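Local coordinates for IMC sub-compartment protein ISP1 (Toxoplasma gondii, PDB 4CHM), which has a pleckstrin homology fold and belongs to the inner membrane complex sub-compartment proteins critical for replication of the parasite, at residues Arg58-Ser63 / Leu93-Ser98; Ser89-His94 / Leu104-Val109. All coordinates share one frame; numbering follows the deposited sequence.

Contact 1 (Arg58-Ser63 / Leu93-Ser98). With SO4 (sulfate ion), chain F.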
loop_
_atom_site.group_PDB
_atom_site.type_symbol
_atom_site.label_atom_id
_atom_site.label_comp_id
_atom_site.label_asym_id
_atom_site.label_seq_id
_atom_site.Cartn_x
_atom_site.Cartn_y
_atom_site.Cartn_z
ATOM N N ARG A 58 8.584 7.697 -7.785
ATOM C CA ARG A 58 7.479 8.584 -7.516
ATOM C C ARG A 58 7.336 8.819 -6.041
ATOM O O ARG A 58 7.272 7.900 -5.283
ATOM C CB ARG A 58 6.169 8.081 -8.099
ATOM C CG ARG A 58 4.982 8.953 -7.786
ATOM C CD ARG A 58 3.778 8.617 -8.627
ATOM N NE ARG A 58 2.692 9.533 -8.386
ATOM C CZ ARG A 58 1.568 9.610 -9.075
ATOM N NH1 ARG A 58 1.324 8.824 -10.078
ATOM N NH2 ARG A 58 0.686 10.500 -8.742
ATOM N N VAL A 59 7.248 10.071 -5.663
ATOM C CA VAL A 59 7.130 10.455 -4.288
ATOM C C VAL A 59 5.700 10.910 -3.974
ATOM O O VAL A 59 5.202 11.811 -4.582
ATOM C CB VAL A 59 8.156 11.545 -3.906
ATOM C CG1 VAL A 59 7.865 12.125 -2.546
ATOM C CG2 VAL A 59 9.583 11.032 -3.940
ATOM N N ILE A 60 5.062 10.256 -3.026
ATOM C CA ILE A 60 3.730 10.643 -2.587
ATOM C C ILE A 60 3.777 11.113 -1.132
ATOM O O ILE A 60 3.887 10.289 -0.203
ATOM C CB ILE A 60 2.721 9.477 -2.683
ATOM C CG1 ILE A 60 2.654 8.917 -4.104
ATOM C CG2 ILE A 60 1.325 9.956 -2.300
ATOM C CD1 ILE A 60 3.108 7.486 -4.206
ATOM N N PRO A 61 3.700 12.441 -0.919
ATOM C CA PRO A 61 3.505 12.961 0.444
ATOM C C PRO A 61 2.312 12.299 1.131
ATOM O O PRO A 61 1.282 12.048 0.497
ATOM C CB PRO A 61 3.226 14.462 0.233
ATOM C CG PRO A 61 3.688 14.765 -1.154
ATOM C CD PRO A 61 3.557 13.486 -1.950
ATOM N N LEU A 62 2.454 12.025 2.419
ATOM C CA LEU A 62 1.381 11.423 3.198
ATOM C C LEU A 62 0.109 12.252 3.114
ATOM O O LEU A 62 -1.012 11.737 3.232
ATOM C CB LEU A 62 1.807 11.308 4.651
ATOM C CG LEU A 62 1.507 9.960 5.253
ATOM C CD1 LEU A 62 2.166 8.876 4.420
ATOM C CD2 LEU A 62 2.010 9.930 6.679
ATOM N N SER A 63 0.287 13.551 2.961
ATOM C CA SER A 63 -0.825 14.446 2.991
ATOM C C SER A 63 -1.573 14.406 1.654
ATOM O O SER A 63 -2.688 14.891 1.562
ATOM C CB SER A 63 -0.365 15.861 3.349
ATOM O OG SER A 63 0.624 16.320 2.438
ATOM N N LEU A 93 -3.574 3.364 -2.961
ATOM C CA LEU A 93 -3.537 4.715 -2.443
ATOM C C LEU A 93 -4.403 5.592 -3.290
ATOM O O LEU A 93 -4.100 5.844 -4.470
ATOM C CB LEU A 93 -2.108 5.274 -2.458
ATOM C CG LEU A 93 -0.977 4.367 -1.998
ATOM C CD1 LEU A 93 0.340 5.071 -2.306
ATOM C CD2 LEU A 93 -1.107 4.040 -0.510
ATOM N N HIS A 94 -5.467 6.081 -2.695
ATOM C CA HIS A 94 -6.322 7.048 -3.337
ATOM C C HIS A 94 -5.734 8.420 -3.046
ATOM O O HIS A 94 -5.659 8.826 -1.924
ATOM C CB HIS A 94 -7.744 6.936 -2.775
ATOM C CG HIS A 94 -8.747 7.776 -3.486
ATOM N ND1 HIS A 94 -9.908 8.195 -2.897
ATOM C CD2 HIS A 94 -8.761 8.273 -4.735
ATOM C CE1 HIS A 94 -10.593 8.924 -3.750
ATOM N NE2 HIS A 94 -9.921 8.981 -4.876
ATOM N N LEU A 95 -5.329 9.118 -4.086
ATOM C CA LEU A 95 -4.602 10.369 -3.938
ATOM C C LEU A 95 -5.489 11.616 -3.968
ATOM O O LEU A 95 -6.385 11.688 -4.738
ATOM C CB LEU A 95 -3.490 10.488 -4.980
ATOM C CG LEU A 95 -2.578 9.286 -5.130
ATOM C CD1 LEU A 95 -1.590 9.404 -6.262
ATOM C CD2 LEU A 95 -1.894 8.972 -3.830
ATOM N N LEU A 96 -5.225 12.557 -3.080
ATOM C CA LEU A 96 -6.001 13.783 -2.991
ATOM C C LEU A 96 -5.954 14.722 -4.184
ATOM O O LEU A 96 -6.968 15.057 -4.719
ATOM C CB LEU A 96 -5.564 14.547 -1.748
ATOM C CG LEU A 96 -6.274 15.826 -1.301
ATOM C CD1 LEU A 96 -7.769 15.760 -1.481
ATOM C CD2 LEU A 96 -5.917 16.143 0.132
ATOM N N GLU A 97 -4.776 15.051 -4.676
ATOM C CA GLU A 97 -4.703 16.017 -5.780
ATOM C C GLU A 97 -5.332 15.501 -7.064
ATOM O O GLU A 97 -6.186 16.165 -7.639
ATOM C CB GLU A 97 -3.270 16.454 -6.048
ATOM C CG GLU A 97 -3.134 17.527 -7.126
ATOM C CD GLU A 97 -1.686 17.960 -7.314
ATOM O OE1 GLU A 97 -1.024 18.313 -6.315
ATOM O OE2 GLU A 97 -1.205 17.929 -8.451
ATOM N N SER A 98 -4.899 14.321 -7.511
ATOM C CA SER A 98 -5.330 13.773 -8.785
ATOM C C SER A 98 -6.665 13.064 -8.654
ATOM O O SER A 98 -7.355 12.874 -9.633
ATOM C CB SER A 98 -4.275 12.805 -9.337
ATOM O OG SER A 98 -4.296 11.559 -8.648
HETATM S S SO4 F . -1.852 10.687 -11.264
HETATM O O1 SO4 F . -3.179 10.216 -11.746
HETATM O O2 SO4 F . -1.615 12.055 -11.741
HETATM O O3 SO4 F . -0.808 9.776 -11.812
HETATM O O4 SO4 F . -1.828 10.706 -9.768
#
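I60 and L95 face each other where strand 58-61 and strand 93-95 pass at 76°, their axes 9.9 Å apart at the closest. Both side chains leave the backbone toward the other strand and lie roughly at a right angle; the I60 branch methyl CG2 meets L95 CD2 at 3.7 Å. From the same isoleucine, CD1 reaches L93 CD1 at 4.1 Å. I60, L93 and L95 are all buried, and I102 of strand 101-105 packs on I60 and L95 in the interior of the PH fold. Further along, L96 CD2 lies against the carbonyl oxygen of S63. R58 closes the outer end: CG is anti to the backbone N (chi1 177°) and the chain runs extended on to NE; beyond it NH2 lies 3.5 Å from L95 CD1. There the guanidinium takes a sulfate edge-on, with NH1 donating to O3 at 2.9 Å and NH2 to O4 at 2.7 Å. S98 OG donates to the same O4, at 2.8 Å, and N100 ND2 is a further sulfate partner. The two segments thus join through methyl groups inside and, in this crystal, through a shared sulfate outside. That anion, probably from the crystallisation liquor, would be expected to offset the arginine's charge beside a leucine methyl.

Contact 2 (Ser89-His94 / Leu104-Val109); sequences SCVALH and LRFDGV. With SO4 (sulfate ion), chain H.
V91 O accepts from L104 N at 2.8 Å, the shortest polar bond between the two strands, with the donor 40° above the carbonyl plane. V91 N answers with a bond to L104 O, closing the hydrogen-bonded pair of this antiparallel hairpin. L104 O also receives a CA-H...O contact from C90 CA at 3.1 Å; C90 itself pairs with R105 in the neighbouring non-hydrogen-bonded position. Past the strand end F106 N donates to S89 O, at 2.9 Å and 166°; that oxygen also lies near the plane of the F106 ring, at its edge by CD1. The phenyl CG is anti to its own carbonyl carbon (chi1 -68°), and CE1 comes to 3.9 Å from V91 CG2, the two side chains crossing at a slant. S89 OG packs 3.2 Å from CA of G108, the N-cap residue of helix 109-125. From the C90 side of the sheet, R105 NH1 donates to sulfate O4 at 2.8 Å and NH2 to O2, while NE forms a salt bridge to D87. On the other side V91 and F106 meet F115 of helix 109-125, the C-terminal helix that, as in PH domains, caps one end of the beta barrel; V91 also touches L68 of strand 65-69 and F106 packs on V26 of strand 24-29.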
loop_
_atom_site.group_PDB
_atom_site.type_symbol
_atom_site.label_atom_id
_atom_site.label_comp_id
_atom_site.label_asym_id
_atom_site.label_seq_id
_atom_site.Cartn_x
_atom_site.Cartn_y
_atom_site.Cartn_z
ATOM N N SER A 89 -4.414 -9.176 -1.158
ATOM C CA SER A 89 -3.103 -8.658 -0.768
ATOM C C SER A 89 -2.833 -7.209 -1.230
ATOM O O SER A 89 -1.717 -6.726 -1.100
ATOM C CB SER A 89 -1.993 -9.585 -1.277
ATOM O OG SER A 89 -2.145 -10.862 -0.686
ATOM N N CYS A 90 -3.849 -6.530 -1.769
ATOM C CA CYS A 90 -3.648 -5.207 -2.352
ATOM C C CYS A 90 -4.168 -4.049 -1.463
ATOM O O CYS A 90 -5.251 -4.133 -0.887
ATOM C CB CYS A 90 -4.307 -5.170 -3.710
ATOM S SG CYS A 90 -4.295 -3.565 -4.505
ATOM N N VAL A 91 -3.395 -2.976 -1.353
ATOM C CA VAL A 91 -3.933 -1.698 -0.931
ATOM C C VAL A 91 -3.681 -0.673 -2.036
ATOM O O VAL A 91 -2.529 -0.510 -2.509
ATOM C CB VAL A 91 -3.272 -1.163 0.357
ATOM C CG1 VAL A 91 -4.053 0.007 0.892
ATOM C CG2 VAL A 91 -3.142 -2.261 1.423
ATOM N N ALA A 92 -4.720 0.065 -2.399
ATOM C CA ALA A 92 -4.553 1.195 -3.338
ATOM C C ALA A 92 -4.526 2.508 -2.599
ATOM O O ALA A 92 -5.385 2.769 -1.759
ATOM C CB ALA A 92 -5.657 1.202 -4.375
ATOM N N LEU A 93 -3.574 3.364 -2.961
ATOM C CA LEU A 93 -3.537 4.715 -2.443
ATOM C C LEU A 93 -4.403 5.592 -3.290
ATOM O O LEU A 93 -4.100 5.844 -4.470
ATOM C CB LEU A 93 -2.108 5.274 -2.458
ATOM C CG LEU A 93 -0.977 4.367 -1.998
ATOM C CD1 LEU A 93 0.340 5.071 -2.306
ATOM C CD2 LEU A 93 -1.107 4.040 -0.510
ATOM N N HIS A 94 -5.467 6.081 -2.695
ATOM C CA HIS A 94 -6.322 7.048 -3.337
ATOM C C HIS A 94 -5.734 8.420 -3.046
ATOM O O HIS A 94 -5.659 8.826 -1.924
ATOM C CB HIS A 94 -7.744 6.936 -2.775
ATOM C CG HIS A 94 -8.747 7.776 -3.486
ATOM N ND1 HIS A 94 -9.908 8.195 -2.897
ATOM C CD2 HIS A 94 -8.761 8.273 -4.735
ATOM C CE1 HIS A 94 -10.593 8.924 -3.750
ATOM N NE2 HIS A 94 -9.921 8.981 -4.876
ATOM N N LEU A 104 -1.120 -1.175 -4.828
ATOM C CA LEU A 104 0.112 -1.843 -4.388
ATOM C C LEU A 104 -0.266 -3.232 -3.969
ATOM O O LEU A 104 -1.206 -3.424 -3.161
ATOM C CB LEU A 104 0.698 -1.158 -3.161
ATOM C CG LEU A 104 1.017 0.330 -3.254
ATOM C CD1 LEU A 104 1.423 0.844 -1.898
ATOM C CD2 LEU A 104 2.099 0.567 -4.267
ATOM N N ARG A 105 0.453 -4.217 -4.467
ATOM C CA ARG A 105 0.212 -5.606 -4.005
ATOM C C ARG A 105 1.367 -6.071 -3.102
ATOM O O ARG A 105 2.521 -6.044 -3.516
ATOM C CB ARG A 105 0.074 -6.564 -5.189
ATOM C CG ARG A 105 -0.177 -8.010 -4.718
ATOM C CD ARG A 105 -0.237 -8.961 -5.886
ATOM N NE ARG A 105 -1.454 -8.793 -6.699
ATOM C CZ ARG A 105 -1.620 -9.372 -7.896
ATOM N NH1 ARG A 105 -0.617 -10.075 -8.427
ATOM N NH2 ARG A 105 -2.743 -9.190 -8.600
ATOM N N PHE A 106 1.046 -6.416 -1.858
ATOM C CA PHE A 106 2.036 -6.867 -0.901
ATOM C C PHE A 106 2.245 -8.367 -1.042
ATOM O O PHE A 106 1.524 -9.019 -1.777
ATOM C CB PHE A 106 1.596 -6.496 0.537
ATOM C CG PHE A 106 1.612 -5.022 0.799
ATOM C CD1 PHE A 106 0.539 -4.224 0.386
ATOM C CD2 PHE A 106 2.774 -4.398 1.286
ATOM C CE1 PHE A 106 0.607 -2.841 0.512
ATOM C CE2 PHE A 106 2.837 -3.033 1.416
ATOM C CZ PHE A 106 1.754 -2.245 1.030
ATOM N N ASP A 107 3.143 -8.918 -0.234
ATOM C CA ASP A 107 3.468 -10.349 -0.277
ATOM C C ASP A 107 2.328 -11.277 0.163
ATOM O O ASP A 107 2.332 -12.451 -0.148
ATOM C CB ASP A 107 4.708 -10.622 0.570
ATOM C CG ASP A 107 5.964 -10.062 -0.055
ATOM O OD1 ASP A 107 5.852 -9.279 -1.028
ATOM O OD2 ASP A 107 7.071 -10.410 0.402
ATOM N N GLY A 108 1.388 -10.770 0.935
ATOM C CA GLY A 108 0.251 -11.589 1.341
ATOM C C GLY A 108 -0.667 -10.793 2.237
ATOM O O GLY A 108 -0.515 -9.560 2.361
ATOM N N VAL A 109 -1.658 -11.470 2.813
ATOM C CA VAL A 109 -2.760 -10.791 3.469
ATOM C C VAL A 109 -2.283 -10.048 4.707
ATOM O O VAL A 109 -2.791 -8.981 5.025
ATOM C CB VAL A 109 -3.899 -11.797 3.826
ATOM C CG1 VAL A 109 -5.060 -11.077 4.495
ATOM C CG2 VAL A 109 -4.386 -12.481 2.551
HETATM S S SO4 H . -2.178 -12.289 -10.764
HETATM O O1 SO4 H . -2.298 -13.263 -9.615
HETATM O O2 SO4 H . -3.317 -11.274 -10.775
HETATM O O3 SO4 H . -2.157 -13.028 -12.068
HETATM O O4 SO4 H . -0.870 -11.548 -10.744
#

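In the fold
Strand 90-95 carries both contacts, whose centres are about 15 Å apart. Contact 2, about 5 Å from the centre of the chain, pairs the first half of that strand with its hairpin neighbour 101-105; contact 1, about 12 Å from that centre, uses the far end to meet strand 56-61 across the fold. Since 56-61 and 65-69 are the outermost strands of the sheet, contact 1 brings one edge strand against 90-95, the next strand in from the other edge. L93 belongs to both, its side chain meeting I60 in one and L104 in the other. Each contact has an arginine bound to its own sulfate, though neither ion by itself identifies a natural ligand site.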